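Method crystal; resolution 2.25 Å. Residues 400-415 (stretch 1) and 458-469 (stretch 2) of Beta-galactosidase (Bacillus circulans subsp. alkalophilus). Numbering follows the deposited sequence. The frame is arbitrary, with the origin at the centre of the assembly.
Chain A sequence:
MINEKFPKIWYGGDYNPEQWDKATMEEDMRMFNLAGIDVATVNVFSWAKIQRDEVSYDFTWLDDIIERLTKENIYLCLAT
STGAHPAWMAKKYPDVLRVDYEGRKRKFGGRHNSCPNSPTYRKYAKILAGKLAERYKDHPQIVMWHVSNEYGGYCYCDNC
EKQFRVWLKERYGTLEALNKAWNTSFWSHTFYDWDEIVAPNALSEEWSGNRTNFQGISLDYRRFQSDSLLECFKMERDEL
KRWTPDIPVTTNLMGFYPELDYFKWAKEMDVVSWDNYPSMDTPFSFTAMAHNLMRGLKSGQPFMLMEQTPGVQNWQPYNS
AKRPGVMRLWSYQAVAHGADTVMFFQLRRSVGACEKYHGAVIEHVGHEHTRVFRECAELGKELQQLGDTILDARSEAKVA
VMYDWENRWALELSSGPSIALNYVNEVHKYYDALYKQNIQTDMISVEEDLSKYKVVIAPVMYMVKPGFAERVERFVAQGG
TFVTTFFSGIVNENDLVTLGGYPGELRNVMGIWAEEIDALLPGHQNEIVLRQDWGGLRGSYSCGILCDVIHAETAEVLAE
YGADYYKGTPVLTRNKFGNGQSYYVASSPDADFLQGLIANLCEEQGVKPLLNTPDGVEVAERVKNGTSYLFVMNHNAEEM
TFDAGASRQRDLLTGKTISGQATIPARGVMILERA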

# COMPACT_ATOMS: atom_id res chain seq x y z
N ALA A 400 -13.52 17.76 32.97
CA ALA A 400 -13.56 16.40 32.42
C ALA A 400 -13.62 16.42 30.90
O ALA A 400 -14.21 17.33 30.31
CB ALA A 400 -14.74 15.64 32.97
N VAL A 401 -13.01 15.42 30.27
CA VAL A 401 -13.12 15.23 28.84
C VAL A 401 -13.50 13.78 28.50
O VAL A 401 -12.87 12.81 28.95
CB VAL A 401 -11.86 15.68 28.07
CG1 VAL A 401 -10.63 15.48 28.91
CG2 VAL A 401 -11.76 14.97 26.73
N MET A 402 -14.56 13.67 27.71
CA MET A 402 -15.23 12.42 27.44
C MET A 402 -14.62 11.74 26.24
O MET A 402 -14.21 12.39 25.28
CB MET A 402 -16.71 12.66 27.16
CG MET A 402 -17.55 12.99 28.37
SD MET A 402 -19.23 13.42 27.90
CE MET A 402 -20.05 13.37 29.49
N TYR A 403 -14.57 10.41 26.32
CA TYR A 403 -14.07 9.57 25.25
C TYR A 403 -14.95 8.32 25.30
O TYR A 403 -15.32 7.86 26.37
CB TYR A 403 -12.59 9.21 25.49
CG TYR A 403 -12.12 8.07 24.62
CD1 TYR A 403 -11.87 8.27 23.26
CD2 TYR A 403 -11.96 6.80 25.13
CE1 TYR A 403 -11.47 7.24 22.45
CE2 TYR A 403 -11.55 5.75 24.32
CZ TYR A 403 -11.31 5.98 22.98
OH TYR A 403 -10.91 4.95 22.17
N ASP A 404 -15.28 7.76 24.14
CA ASP A 404 -16.14 6.58 24.11
C ASP A 404 -15.77 5.68 22.96
O ASP A 404 -15.63 6.16 21.83
CB ASP A 404 -17.60 7.00 23.96
CG ASP A 404 -18.55 5.81 24.03
OD1 ASP A 404 -19.02 5.36 22.97
OD2 ASP A 404 -18.80 5.30 25.14
N TRP A 405 -15.64 4.38 23.21
CA TRP A 405 -15.21 3.45 22.16
C TRP A 405 -16.26 3.21 21.08
O TRP A 405 -15.90 3.00 19.91
CB TRP A 405 -14.74 2.10 22.74
CG TRP A 405 -13.27 2.03 23.03
CD1 TRP A 405 -12.29 1.58 22.20
CD2 TRP A 405 -12.62 2.43 24.25
NE1 TRP A 405 -11.06 1.67 22.83
CE2 TRP A 405 -11.24 2.18 24.09
CE3 TRP A 405 -13.08 2.94 25.47
CZ2 TRP A 405 -10.30 2.45 25.09
CZ3 TRP A 405 -12.15 3.21 26.47
CH2 TRP A 405 -10.78 2.96 26.28
N GLU A 406 -17.54 3.23 21.46
CA GLU A 406 -18.62 2.94 20.51
C GLU A 406 -18.79 4.12 19.58
O GLU A 406 -18.97 3.97 18.37
CB GLU A 406 -19.93 2.60 21.23
CG GLU A 406 -19.88 1.27 21.99
CD GLU A 406 -21.21 0.87 22.62
OE1 GLU A 406 -21.96 1.76 23.08
OE2 GLU A 406 -21.51 -0.34 22.67
N ASN A 407 -18.71 5.31 20.16
CA ASN A 407 -18.65 6.52 19.35
C ASN A 407 -17.48 6.46 18.36
O ASN A 407 -17.62 6.80 17.19
CB ASN A 407 -18.51 7.74 20.26
CG ASN A 407 -18.46 9.04 19.49
OD1 ASN A 407 -19.26 9.26 18.59
ND2 ASN A 407 -17.52 9.92 19.86
N ARG A 408 -16.32 6.03 18.86
CA ARG A 408 -15.13 5.89 18.01
C ARG A 408 -15.36 4.93 16.84
O ARG A 408 -15.07 5.27 15.69
CB ARG A 408 -13.94 5.41 18.84
CG ARG A 408 -12.68 5.17 18.01
CD ARG A 408 -11.44 5.01 18.88
NE ARG A 408 -10.21 4.89 18.08
CZ ARG A 408 -9.00 4.72 18.60
NH1 ARG A 408 -8.84 4.66 19.92
NH2 ARG A 408 -7.94 4.60 17.81
N TRP A 409 -15.86 3.74 17.13
CA TRP A 409 -16.15 2.76 16.09
C TRP A 409 -17.09 3.30 15.01
O TRP A 409 -16.82 3.15 13.81
CB TRP A 409 -16.77 1.50 16.70
CG TRP A 409 -15.84 0.73 17.58
CD1 TRP A 409 -14.47 0.75 17.56
CD2 TRP A 409 -16.21 -0.18 18.63
NE1 TRP A 409 -13.98 -0.09 18.53
CE2 TRP A 409 -15.02 -0.68 19.19
CE3 TRP A 409 -17.44 -0.61 19.14
CZ2 TRP A 409 -15.02 -1.60 20.24
CZ3 TRP A 409 -17.44 -1.51 20.17
CH2 TRP A 409 -16.24 -2.01 20.71
N ALA A 410 -18.19 3.91 15.43
CA ALA A 410 -19.13 4.48 14.47
C ALA A 410 -18.47 5.58 13.61
O ALA A 410 -18.62 5.59 12.38
CB ALA A 410 -20.37 5.01 15.17
N LEU A 411 -17.73 6.48 14.25
CA LEU A 411 -17.00 7.51 13.51
C LEU A 411 -16.02 6.90 12.52
O LEU A 411 -15.94 7.32 11.38
CB LEU A 411 -16.24 8.43 14.46
CG LEU A 411 -17.03 9.58 15.07
CD1 LEU A 411 -16.13 10.37 16.00
CD2 LEU A 411 -17.62 10.47 13.98
N GLU A 412 -15.27 5.90 12.95
CA GLU A 412 -14.24 5.35 12.08
C GLU A 412 -14.80 4.48 10.96
O GLU A 412 -14.14 4.27 9.95
CB GLU A 412 -13.18 4.61 12.89
CG GLU A 412 -12.38 5.53 13.81
CD GLU A 412 -11.28 4.82 14.58
OE1 GLU A 412 -11.13 3.59 14.44
OE2 GLU A 412 -10.57 5.51 15.35
N LEU A 413 -16.01 3.97 11.14
CA LEU A 413 -16.66 3.14 10.13
C LEU A 413 -17.49 3.97 9.16
O LEU A 413 -17.89 3.50 8.10
CB LEU A 413 -17.55 2.09 10.78
CG LEU A 413 -16.81 0.95 11.48
CD1 LEU A 413 -17.68 0.30 12.56
CD2 LEU A 413 -16.39 -0.05 10.43
N SER A 414 -17.78 5.21 9.56
CA SER A 414 -18.62 6.09 8.78
C SER A 414 -18.06 6.33 7.38
O SER A 414 -16.86 6.53 7.19
CB SER A 414 -18.78 7.43 9.51
OG SER A 414 -19.72 8.26 8.84
N SER A 415 -18.96 6.32 6.40
CA SER A 415 -18.59 6.72 5.04
C SER A 415 -18.80 8.23 4.86
O SER A 415 -19.92 8.68 4.58
CB SER A 415 -19.40 5.93 4.01
OG SER A 415 -19.24 6.48 2.71
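Stretch 2, residues 458-469: APVMYMVKPGFA

A single amide side chain can clasp a turn of backbone, and the contact between these two segments of a Bacillus circulans beta-galactosidase is a clear example. Asn-407, in the first turn of a helix, reads both polarities of a loop backbone: its ND2 donates to Val-460 O at 3.0 Å, and its OD1 accepts from Met-463 N at 2.9 Å. Both bonds are nearly straight, with N-H...acceptor angles of 165° and 168°. The CA-to-CB bond of Asn-407 points sideways, but with chi1 at t the amide comes nearer to the loop, whose backbone it bridges from Val-460 to Met-463.

The loop that the amide clasps is irregular. Val-460 has positive phi and psi (49/59), Met-461 is at -81/67 and Tyr-462 turns to -57/-51, before Met-463 and Val-464 return to extended values. The turn is tight enough for Tyr-462 N to make a weak bond to Val-460 O (2.8 Å), so that this carbonyl serves the loop as well as the asparagine. Stretch 2 first runs in the same sense as stretch 1, Ala-458 beside Met-402 and Met-463 beside Asn-407, then comes back, so that Lys-465 meets Asp-404 and Phe-468 meets Met-402. It becomes helical itself only at Phe-468, after the N-cap residue Gly-467. The CA atoms of Met-402 and Ala-458 lie 5.1 Å apart, as do those of Asn-407 and Met-463.

At the start of the contact, a water donates to both Met-402 O (2.8 Å) and Pro-459 O (2.9 Å), joining two carbonyls that could not bond to each other. The CA-to-CB bond of Met-402 points toward stretch 2, and its side chain is in an m, t, t conformation. Its CB lies 4.0 Å from Met-461 CE and its SD 4.0 Å from Ala-458 CB, while SD also approaches Phe-468 CE1 at 3.5 Å, a sulfur-aromatic contact at the edge of the ring.

Further along the helix, apolar groups pack beside the amide. Leu-411 CD2 sits over one face of the Tyr-462 ring, 3.4 Å from its CG, and Leu-411 CD1 meets Val-460 CG1 at 3.7 Å. Ala-410 CB lies at the edge of the same ring, 3.7 Å from Tyr-462 CE2, and also touches Met-463 CE at 3.8 Å.

Charge supplies the last element. Lys-465, extended beyond an m chi1, brings NZ to 2.9 Å from Asp-404 OD2 and 2.7 Å from Glu-406 OE1, forming salt bridges to both acids. Asp-404 is also the N-cap of the helix: its OD1 accepts from Asn-407 N at 2.8 Å and, weakly, from Glu-406 N at 3.0 Å. The capping carboxylate therefore ties the helix start to the lysine, while the capped Asn-407 holds the loop. Together the two stretches bury 742 Å², summed over both sides.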

# COMPACT_ATOMS: atom_id res chain seq x y z
N ALA A 458 -16.84 17.42 25.35
CA ALA A 458 -17.12 16.22 24.55
C ALA A 458 -16.84 16.48 23.07
O ALA A 458 -17.74 16.85 22.32
CB ALA A 458 -18.57 15.78 24.74
N PRO A 459 -15.58 16.31 22.66
CA PRO A 459 -15.19 16.51 21.27
C PRO A 459 -15.86 15.46 20.37
O PRO A 459 -15.75 14.27 20.64
CB PRO A 459 -13.67 16.31 21.30
CG PRO A 459 -13.28 16.56 22.73
CD PRO A 459 -14.42 16.01 23.52
N VAL A 460 -16.56 15.92 19.34
CA VAL A 460 -17.18 15.05 18.34
C VAL A 460 -17.98 13.92 18.97
O VAL A 460 -17.69 12.74 18.74
CB VAL A 460 -16.12 14.46 17.40
CG1 VAL A 460 -16.77 13.99 16.12
CG2 VAL A 460 -15.06 15.50 17.08
N MET A 461 -18.98 14.28 19.77
CA MET A 461 -19.89 13.31 20.36
C MET A 461 -20.93 12.99 19.29
O MET A 461 -22.11 13.35 19.39
CB MET A 461 -20.55 13.87 21.63
CG MET A 461 -21.22 12.81 22.52
SD MET A 461 -20.16 11.37 22.87
CE MET A 461 -18.80 12.16 23.75
N TYR A 462 -20.43 12.34 18.24
CA TYR A 462 -21.20 11.89 17.10
C TYR A 462 -22.34 10.97 17.52
O TYR A 462 -23.50 11.20 17.15
CB TYR A 462 -20.25 11.18 16.14
CG TYR A 462 -20.89 10.41 15.00
CD1 TYR A 462 -21.40 11.07 13.88
CD2 TYR A 462 -20.92 9.02 15.02
CE1 TYR A 462 -21.96 10.35 12.82
CE2 TYR A 462 -21.47 8.31 13.98
CZ TYR A 462 -21.98 8.96 12.88
OH TYR A 462 -22.52 8.22 11.85
N MET A 463 -22.03 9.94 18.30
CA MET A 463 -23.06 9.07 18.85
C MET A 463 -23.56 9.53 20.22
O MET A 463 -22.77 9.70 21.16
CB MET A 463 -22.58 7.62 18.93
CG MET A 463 -23.54 6.69 19.73
SD MET A 463 -22.87 5.02 19.89
CE MET A 463 -22.68 4.64 18.16
N VAL A 464 -24.87 9.72 20.32
CA VAL A 464 -25.51 10.05 21.59
C VAL A 464 -26.35 8.86 22.07
O VAL A 464 -27.30 8.47 21.41
CB VAL A 464 -26.38 11.30 21.45
CG1 VAL A 464 -27.23 11.50 22.69
CG2 VAL A 464 -25.49 12.51 21.21
N LYS A 465 -25.96 8.30 23.21
CA LYS A 465 -26.58 7.10 23.76
C LYS A 465 -27.75 7.47 24.68
O LYS A 465 -27.82 8.61 25.14
CB LYS A 465 -25.56 6.27 24.53
CG LYS A 465 -24.35 5.80 23.72
CD LYS A 465 -23.39 5.04 24.62
CE LYS A 465 -22.10 4.66 23.90
NZ LYS A 465 -21.27 3.78 24.77
N PRO A 466 -28.65 6.52 24.96
CA PRO A 466 -29.81 6.79 25.81
C PRO A 466 -29.36 7.35 27.16
O PRO A 466 -28.36 6.88 27.72
CB PRO A 466 -30.45 5.42 26.00
CG PRO A 466 -30.00 4.62 24.82
CD PRO A 466 -28.62 5.12 24.50
N GLY A 467 -30.09 8.35 27.65
CA GLY A 467 -29.79 8.97 28.93
C GLY A 467 -28.70 10.03 28.89
O GLY A 467 -28.56 10.82 29.83
N PHE A 468 -27.91 10.06 27.82
CA PHE A 468 -26.80 11.01 27.76
C PHE A 468 -27.28 12.47 27.69
O PHE A 468 -26.89 13.29 28.53
CB PHE A 468 -25.85 10.67 26.60
CG PHE A 468 -24.71 11.64 26.42
CD1 PHE A 468 -23.53 11.48 27.12
CD2 PHE A 468 -24.80 12.68 25.52
CE1 PHE A 468 -22.46 12.36 26.94
CE2 PHE A 468 -23.74 13.56 25.33
CZ PHE A 468 -22.57 13.40 26.05
N ALA A 469 -28.12 12.79 26.72
CA ALA A 469 -28.62 14.17 26.60
C ALA A 469 -29.27 14.66 27.90
O ALA A 469 -29.05 15.80 28.31
CB ALA A 469 -29.60 14.30 25.44
O HOH W 1 -15.67 12.45 22.84